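Local coordinates for putative gdp-fucose protein o-fucosyltransferase 1 (Caenorhabditis elegans, PDB 3ZY2) that binds guanosine-5'-diphosphate and belongs to the GDP-fucose protein O-fucosyltransferase family, whose fold is of the GT-B type, at residues A[207-212]-A[282-287]; A[213-218]-A[320-325]. All coordinates share one frame; numbering follows the deposited sequence.

Interaction 1 (A[207-212]-A[282-287]); sequences ANLAKP and SVFVAS. With GDP (guanosine-5'-diphosphate), chain C.
Ser282 OG donates a hydrogen bond to the carbonyl oxygen of Ala210, with OG and O 2.7 Å apart. The donor meets the carbonyl at a C=O...OG angle of 132° and is tilted 16° from the carbonyl plane. What brings it there is the first torsion of Ser282, chi1 70°, which sets OG between its own backbone N and carbonyl carbon. Ser282 OG also lies 3.5 Å from Leu209 CB, so the hydroxyl reaches into the turn that follows helix 195-208 and is lined there by carbon as well as by its acceptor. Leu209, the first residue to leave helical geometry, sends its two methyl branches to different partners. CD1 packs on Phe284 CB at 3.8 Å and comes obliquely to the ring, while CD2 comes equally near Ser282 OG and Val283 O, 3.6 Å from each. Beyond this turn the chain passes through a cis peptide before Pro212 and enters strand 213-218, which pairs with strand 282-287 in the parallel sheet. At the far end of 282-287 the strand reaches the nucleotide: the nearest approach is Ser287 N to O6 of guanosine-5'-diphosphate, 3.1 Å. That N is hydrogen-bonded to Asp313 OD2. The chemistry is thus divided along one strand: at its beginning a buried serine hydroxyl has the loop carbonyl of Ala210 as its acceptor, with leucine packed beside it, and its last residues border the guanine base.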
# COMPACT_ATOMS: atom_id res chain seq x y z
N ALA A 207 15.33 -14.42 -42.23
CA ALA A 207 16.37 -13.67 -42.94
C ALA A 207 17.74 -13.78 -42.30
O ALA A 207 18.77 -13.74 -43.01
CB ALA A 207 15.99 -12.20 -43.02
N ASN A 208 17.77 -13.89 -40.97
CA ASN A 208 19.00 -13.72 -40.22
C ASN A 208 19.53 -14.90 -39.43
O ASN A 208 20.74 -14.95 -39.15
CB ASN A 208 18.89 -12.51 -39.29
CG ASN A 208 18.58 -11.24 -40.04
OD1 ASN A 208 19.43 -10.69 -40.75
ND2 ASN A 208 17.35 -10.77 -39.91
N LEU A 209 18.65 -15.80 -39.02
CA LEU A 209 18.98 -16.77 -37.97
C LEU A 209 18.86 -18.21 -38.48
O LEU A 209 17.77 -18.81 -38.44
CB LEU A 209 18.09 -16.55 -36.74
CG LEU A 209 18.25 -15.19 -36.03
CD1 LEU A 209 17.15 -15.01 -34.97
CD2 LEU A 209 19.65 -15.07 -35.41
N ALA A 210 19.98 -18.76 -38.94
CA ALA A 210 20.02 -20.17 -39.35
C ALA A 210 19.69 -21.02 -38.12
O ALA A 210 20.11 -20.73 -36.98
CB ALA A 210 21.38 -20.53 -39.94
N LYS A 211 18.89 -22.05 -38.36
CA LYS A 211 18.43 -22.93 -37.27
C LYS A 211 19.29 -24.19 -37.16
O LYS A 211 19.86 -24.66 -38.14
CB LYS A 211 16.98 -23.29 -37.49
CG LYS A 211 16.03 -22.07 -37.21
CD LYS A 211 14.57 -22.32 -37.60
CE LYS A 211 13.86 -23.31 -36.66
NZ LYS A 211 13.79 -22.81 -35.26
N PRO A 212 19.40 -24.73 -35.93
CA PRO A 212 18.77 -24.23 -34.70
C PRO A 212 19.52 -23.03 -34.14
O PRO A 212 20.73 -22.90 -34.34
CB PRO A 212 18.90 -25.41 -33.74
CG PRO A 212 20.04 -26.24 -34.25
CD PRO A 212 20.20 -25.96 -35.73
N SER A 282 23.30 -20.20 -35.47
CA SER A 282 23.30 -18.77 -35.24
C SER A 282 22.91 -18.48 -33.80
O SER A 282 22.40 -19.37 -33.08
CB SER A 282 22.32 -18.07 -36.20
OG SER A 282 20.97 -18.37 -35.88
N VAL A 283 23.14 -17.23 -33.40
CA VAL A 283 22.77 -16.73 -32.08
C VAL A 283 22.01 -15.42 -32.25
O VAL A 283 22.35 -14.58 -33.10
CB VAL A 283 24.03 -16.53 -31.16
CG1 VAL A 283 23.66 -15.76 -29.88
CG2 VAL A 283 24.68 -17.88 -30.85
N PHE A 284 20.94 -15.28 -31.48
CA PHE A 284 20.20 -14.02 -31.39
C PHE A 284 20.45 -13.40 -30.03
O PHE A 284 20.36 -14.08 -29.00
CB PHE A 284 18.71 -14.27 -31.57
CG PHE A 284 17.88 -13.03 -31.38
CD1 PHE A 284 17.90 -11.99 -32.32
CD2 PHE A 284 17.09 -12.90 -30.23
CE1 PHE A 284 17.11 -10.85 -32.16
CE2 PHE A 284 16.30 -11.74 -30.05
CZ PHE A 284 16.34 -10.71 -31.02
N VAL A 285 20.70 -12.09 -30.03
CA VAL A 285 20.88 -11.37 -28.77
C VAL A 285 19.85 -10.25 -28.62
O VAL A 285 19.74 -9.36 -29.50
CB VAL A 285 22.28 -10.70 -28.70
CG1 VAL A 285 22.45 -9.92 -27.38
CG2 VAL A 285 23.41 -11.71 -28.90
N ALA A 286 19.14 -10.29 -27.50
CA ALA A 286 18.27 -9.17 -27.07
C ALA A 286 18.95 -8.54 -25.87
O ALA A 286 19.38 -9.23 -24.96
CB ALA A 286 16.87 -9.68 -26.67
N SER A 287 19.09 -7.21 -25.89
CA SER A 287 19.70 -6.50 -24.77
C SER A 287 19.06 -5.14 -24.58
O SER A 287 18.57 -4.54 -25.54
CB SER A 287 21.22 -6.36 -24.98
OG SER A 287 21.81 -5.77 -23.81
PB GDP C . 13.31 -6.28 -15.43
O1B GDP C . 14.22 -6.83 -16.47
O2B GDP C . 12.36 -7.04 -14.45
O3B GDP C . 13.42 -4.65 -15.19
O3A GDP C . 12.24 -6.08 -16.76
PA GDP C . 11.06 -4.85 -16.94
O1A GDP C . 10.73 -5.52 -18.52
O2A GDP C . 10.12 -4.60 -16.04
O5' GDP C . 12.39 -3.63 -16.94
C5' GDP C . 12.87 -4.02 -18.07
C4' GDP C . 13.19 -3.22 -19.11
O4' GDP C . 14.31 -2.67 -19.67
C3' GDP C . 12.41 -3.77 -20.12
O3' GDP C . 10.76 -3.42 -20.54
C2' GDP C . 12.88 -2.79 -22.03
O2' GDP C . 12.21 -1.61 -21.89
C1' GDP C . 14.28 -2.80 -21.44
N9 GDP C . 14.78 -3.94 -21.74
C8 GDP C . 15.30 -5.26 -20.59
N7 GDP C . 15.63 -5.92 -21.65
C5 GDP C . 15.56 -5.66 -22.90
C6 GDP C . 15.84 -6.16 -24.54
O6 GDP C . 16.29 -7.21 -24.50
N1 GDP C . 15.51 -5.33 -25.15
C2 GDP C . 15.03 -4.19 -25.21
N2 GDP C . 14.79 -3.56 -25.94
N3 GDP C . 14.60 -3.33 -23.96
C4 GDP C . 14.94 -4.20 -22.85

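Interaction 2 (A[213-218]-A[320-325]); sequences FVAVHL and AIMGRA. With GDP (guanosine-5'-diphosphate), chain C.
Phe213 and Ala325 meet where helix 315-324 lies against the parallel sheet of a Rossmann-like domain, the nucleotide-binding half expected of a GT-B fold. The segment axes approach to 8.0 Å. With chi1 at 76°, CG of Phe213 stands between the backbone N and the carbonyl carbon, and the ring takes Ala325 over one face in a CH-pi contact: Ala325 CA sits 3.9 Å from the ring centroid. Ile321 O lies at the edge of the ring, near its plane. The side chain of Ile321 adds an apolar contact, its CG2 4.0 Å from Phe213 CE2. Farther along the strand, Ala215 points its CB at the helix, where it touches both Ala325 CB, at 3.5 Å, and Met322 CG. Met322 has CG anti to the carbonyl carbon; chi2, -170°, then carries SD out to 4.0 Å from His217 CB, and the bend at chi3 turns only the terminal CE. The imidazole of His217 is held at both nitrogens. ND1 is hydrogen-bonded to Ser337 OG, a second-shell partner that would fix the ring's rotation, and the ring of Phe336 meets the imidazole as well. The other nitrogen, NE2, donates to N7 of guanosine-5'-diphosphate at 3.0 Å, with an N-H...N7 angle of 160° and the acceptor near the imidazole plane.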
# COMPACT_ATOMS: atom_id res chain seq x y z
N PHE A 213 18.79 -22.11 -33.52
CA PHE A 213 19.44 -20.90 -32.96
C PHE A 213 19.25 -20.79 -31.47
O PHE A 213 18.23 -21.22 -30.91
CB PHE A 213 19.07 -19.58 -33.70
CG PHE A 213 17.69 -19.02 -33.39
CD1 PHE A 213 16.57 -19.44 -34.11
CD2 PHE A 213 17.54 -18.00 -32.45
CE1 PHE A 213 15.31 -18.87 -33.87
CE2 PHE A 213 16.27 -17.42 -32.19
CZ PHE A 213 15.16 -17.86 -32.90
N VAL A 214 20.28 -20.24 -30.83
CA VAL A 214 20.25 -19.91 -29.41
C VAL A 214 19.88 -18.44 -29.31
O VAL A 214 20.51 -17.62 -29.97
CB VAL A 214 21.63 -20.09 -28.72
CG1 VAL A 214 21.55 -19.75 -27.23
CG2 VAL A 214 22.12 -21.53 -28.83
N ALA A 215 18.87 -18.11 -28.52
CA ALA A 215 18.55 -16.70 -28.20
C ALA A 215 18.95 -16.42 -26.78
O ALA A 215 18.69 -17.26 -25.89
CB ALA A 215 17.04 -16.43 -28.37
N VAL A 216 19.56 -15.26 -26.56
CA VAL A 216 20.03 -14.88 -25.21
C VAL A 216 19.51 -13.50 -24.85
O VAL A 216 19.42 -12.63 -25.71
CB VAL A 216 21.58 -14.93 -25.06
CG1 VAL A 216 22.10 -16.29 -25.47
CG2 VAL A 216 22.24 -13.81 -25.87
N HIS A 217 19.17 -13.34 -23.58
CA HIS A 217 18.81 -12.04 -23.01
C HIS A 217 19.93 -11.52 -22.14
O HIS A 217 20.30 -12.15 -21.15
CB HIS A 217 17.52 -12.15 -22.19
CG HIS A 217 17.08 -10.83 -21.63
ND1 HIS A 217 16.56 -10.68 -20.35
CD2 HIS A 217 17.10 -9.59 -22.18
CE1 HIS A 217 16.28 -9.40 -20.15
NE2 HIS A 217 16.60 -8.72 -21.24
N LEU A 218 20.52 -10.39 -22.56
CA LEU A 218 21.60 -9.75 -21.82
C LEU A 218 21.05 -8.49 -21.16
O LEU A 218 20.89 -7.46 -21.81
CB LEU A 218 22.78 -9.42 -22.75
CG LEU A 218 23.34 -10.60 -23.56
CD1 LEU A 218 24.58 -10.16 -24.37
CD2 LEU A 218 23.68 -11.84 -22.67
N ALA A 320 9.28 -11.97 -28.72
CA ALA A 320 8.68 -12.94 -29.62
C ALA A 320 9.74 -13.85 -30.24
O ALA A 320 9.55 -15.07 -30.30
CB ALA A 320 7.86 -12.22 -30.69
N ILE A 321 10.84 -13.26 -30.70
CA ILE A 321 11.94 -14.05 -31.29
C ILE A 321 12.50 -15.04 -30.27
O ILE A 321 12.73 -16.19 -30.58
CB ILE A 321 13.06 -13.14 -31.85
CG1 ILE A 321 12.54 -12.38 -33.08
CG2 ILE A 321 14.33 -13.95 -32.23
CD1 ILE A 321 13.40 -11.21 -33.46
N MET A 322 12.71 -14.58 -29.04
CA MET A 322 13.25 -15.47 -28.01
C MET A 322 12.27 -16.59 -27.71
O MET A 322 12.70 -17.70 -27.39
CB MET A 322 13.62 -14.67 -26.75
CG MET A 322 14.77 -13.66 -26.99
SD MET A 322 15.45 -12.89 -25.49
CE MET A 322 14.17 -11.66 -25.29
N GLY A 323 10.97 -16.31 -27.78
CA GLY A 323 9.96 -17.37 -27.54
C GLY A 323 9.99 -18.44 -28.62
O GLY A 323 9.61 -19.60 -28.37
N ARG A 324 10.48 -18.07 -29.82
CA ARG A 324 10.54 -18.98 -30.98
C ARG A 324 11.87 -19.72 -31.12
O ARG A 324 11.99 -20.61 -31.98
CB ARG A 324 10.28 -18.20 -32.27
CG ARG A 324 8.85 -17.66 -32.31
CD ARG A 324 8.58 -16.82 -33.57
NE ARG A 324 8.38 -17.68 -34.72
CZ ARG A 324 7.21 -18.21 -35.09
NH1 ARG A 324 6.08 -17.95 -34.43
NH2 ARG A 324 7.17 -19.01 -36.15
N ALA A 325 12.84 -19.39 -30.27
CA ALA A 325 14.20 -19.93 -30.38
C ALA A 325 14.25 -21.42 -30.15
O ALA A 325 13.41 -21.97 -29.46
CB ALA A 325 15.13 -19.22 -29.38
PB GDP C . 13.31 -6.28 -15.43
O1B GDP C . 14.22 -6.83 -16.47
O2B GDP C . 12.36 -7.04 -14.45
O3B GDP C . 13.42 -4.65 -15.19
O3A GDP C . 12.24 -6.08 -16.76
PA GDP C . 11.06 -4.85 -16.94
O1A GDP C . 10.73 -5.52 -18.52
O2A GDP C . 10.12 -4.60 -16.04
O5' GDP C . 12.39 -3.63 -16.94
C5' GDP C . 12.87 -4.02 -18.07
C4' GDP C . 13.19 -3.22 -19.11
O4' GDP C . 14.31 -2.67 -19.67
C3' GDP C . 12.41 -3.77 -20.12
O3' GDP C . 10.76 -3.42 -20.54
C2' GDP C . 12.88 -2.79 -22.03
O2' GDP C . 12.21 -1.61 -21.89
C1' GDP C . 14.28 -2.80 -21.44
N9 GDP C . 14.78 -3.94 -21.74
C8 GDP C . 15.30 -5.26 -20.59
N7 GDP C . 15.63 -5.92 -21.65
C5 GDP C . 15.56 -5.66 -22.90
C6 GDP C . 15.84 -6.16 -24.54
O6 GDP C . 16.29 -7.21 -24.50
N1 GDP C . 15.51 -5.33 -25.15
C2 GDP C . 15.03 -4.19 -25.21
N2 GDP C . 14.79 -3.56 -25.94
N3 GDP C . 14.60 -3.33 -23.96
C4 GDP C . 14.94 -4.20 -22.85

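Overall arrangement
From the N terminus, the chain first passes through the other parallel sheet, then helix 195-208, and its exit turn supplies the first segment of interaction 1. Strand 213-218 follows directly and opens interaction 2. Returning 70 residues later as strand 282-287, the chain closes interaction 1 beside 213-218; helix 315-324 then closes interaction 2 after a longer excursion. The two loops therefore cross rather than nest. Neighbouring strands join the contacts through Phe284 N and Val214 O, 2.8 Å apart, and Phe284 CD2 packs on Ile321 CG2. Together they tie a helix exit, two neighbouring inner strands and the helix packed on the sheet together near guanosine-5'-diphosphate.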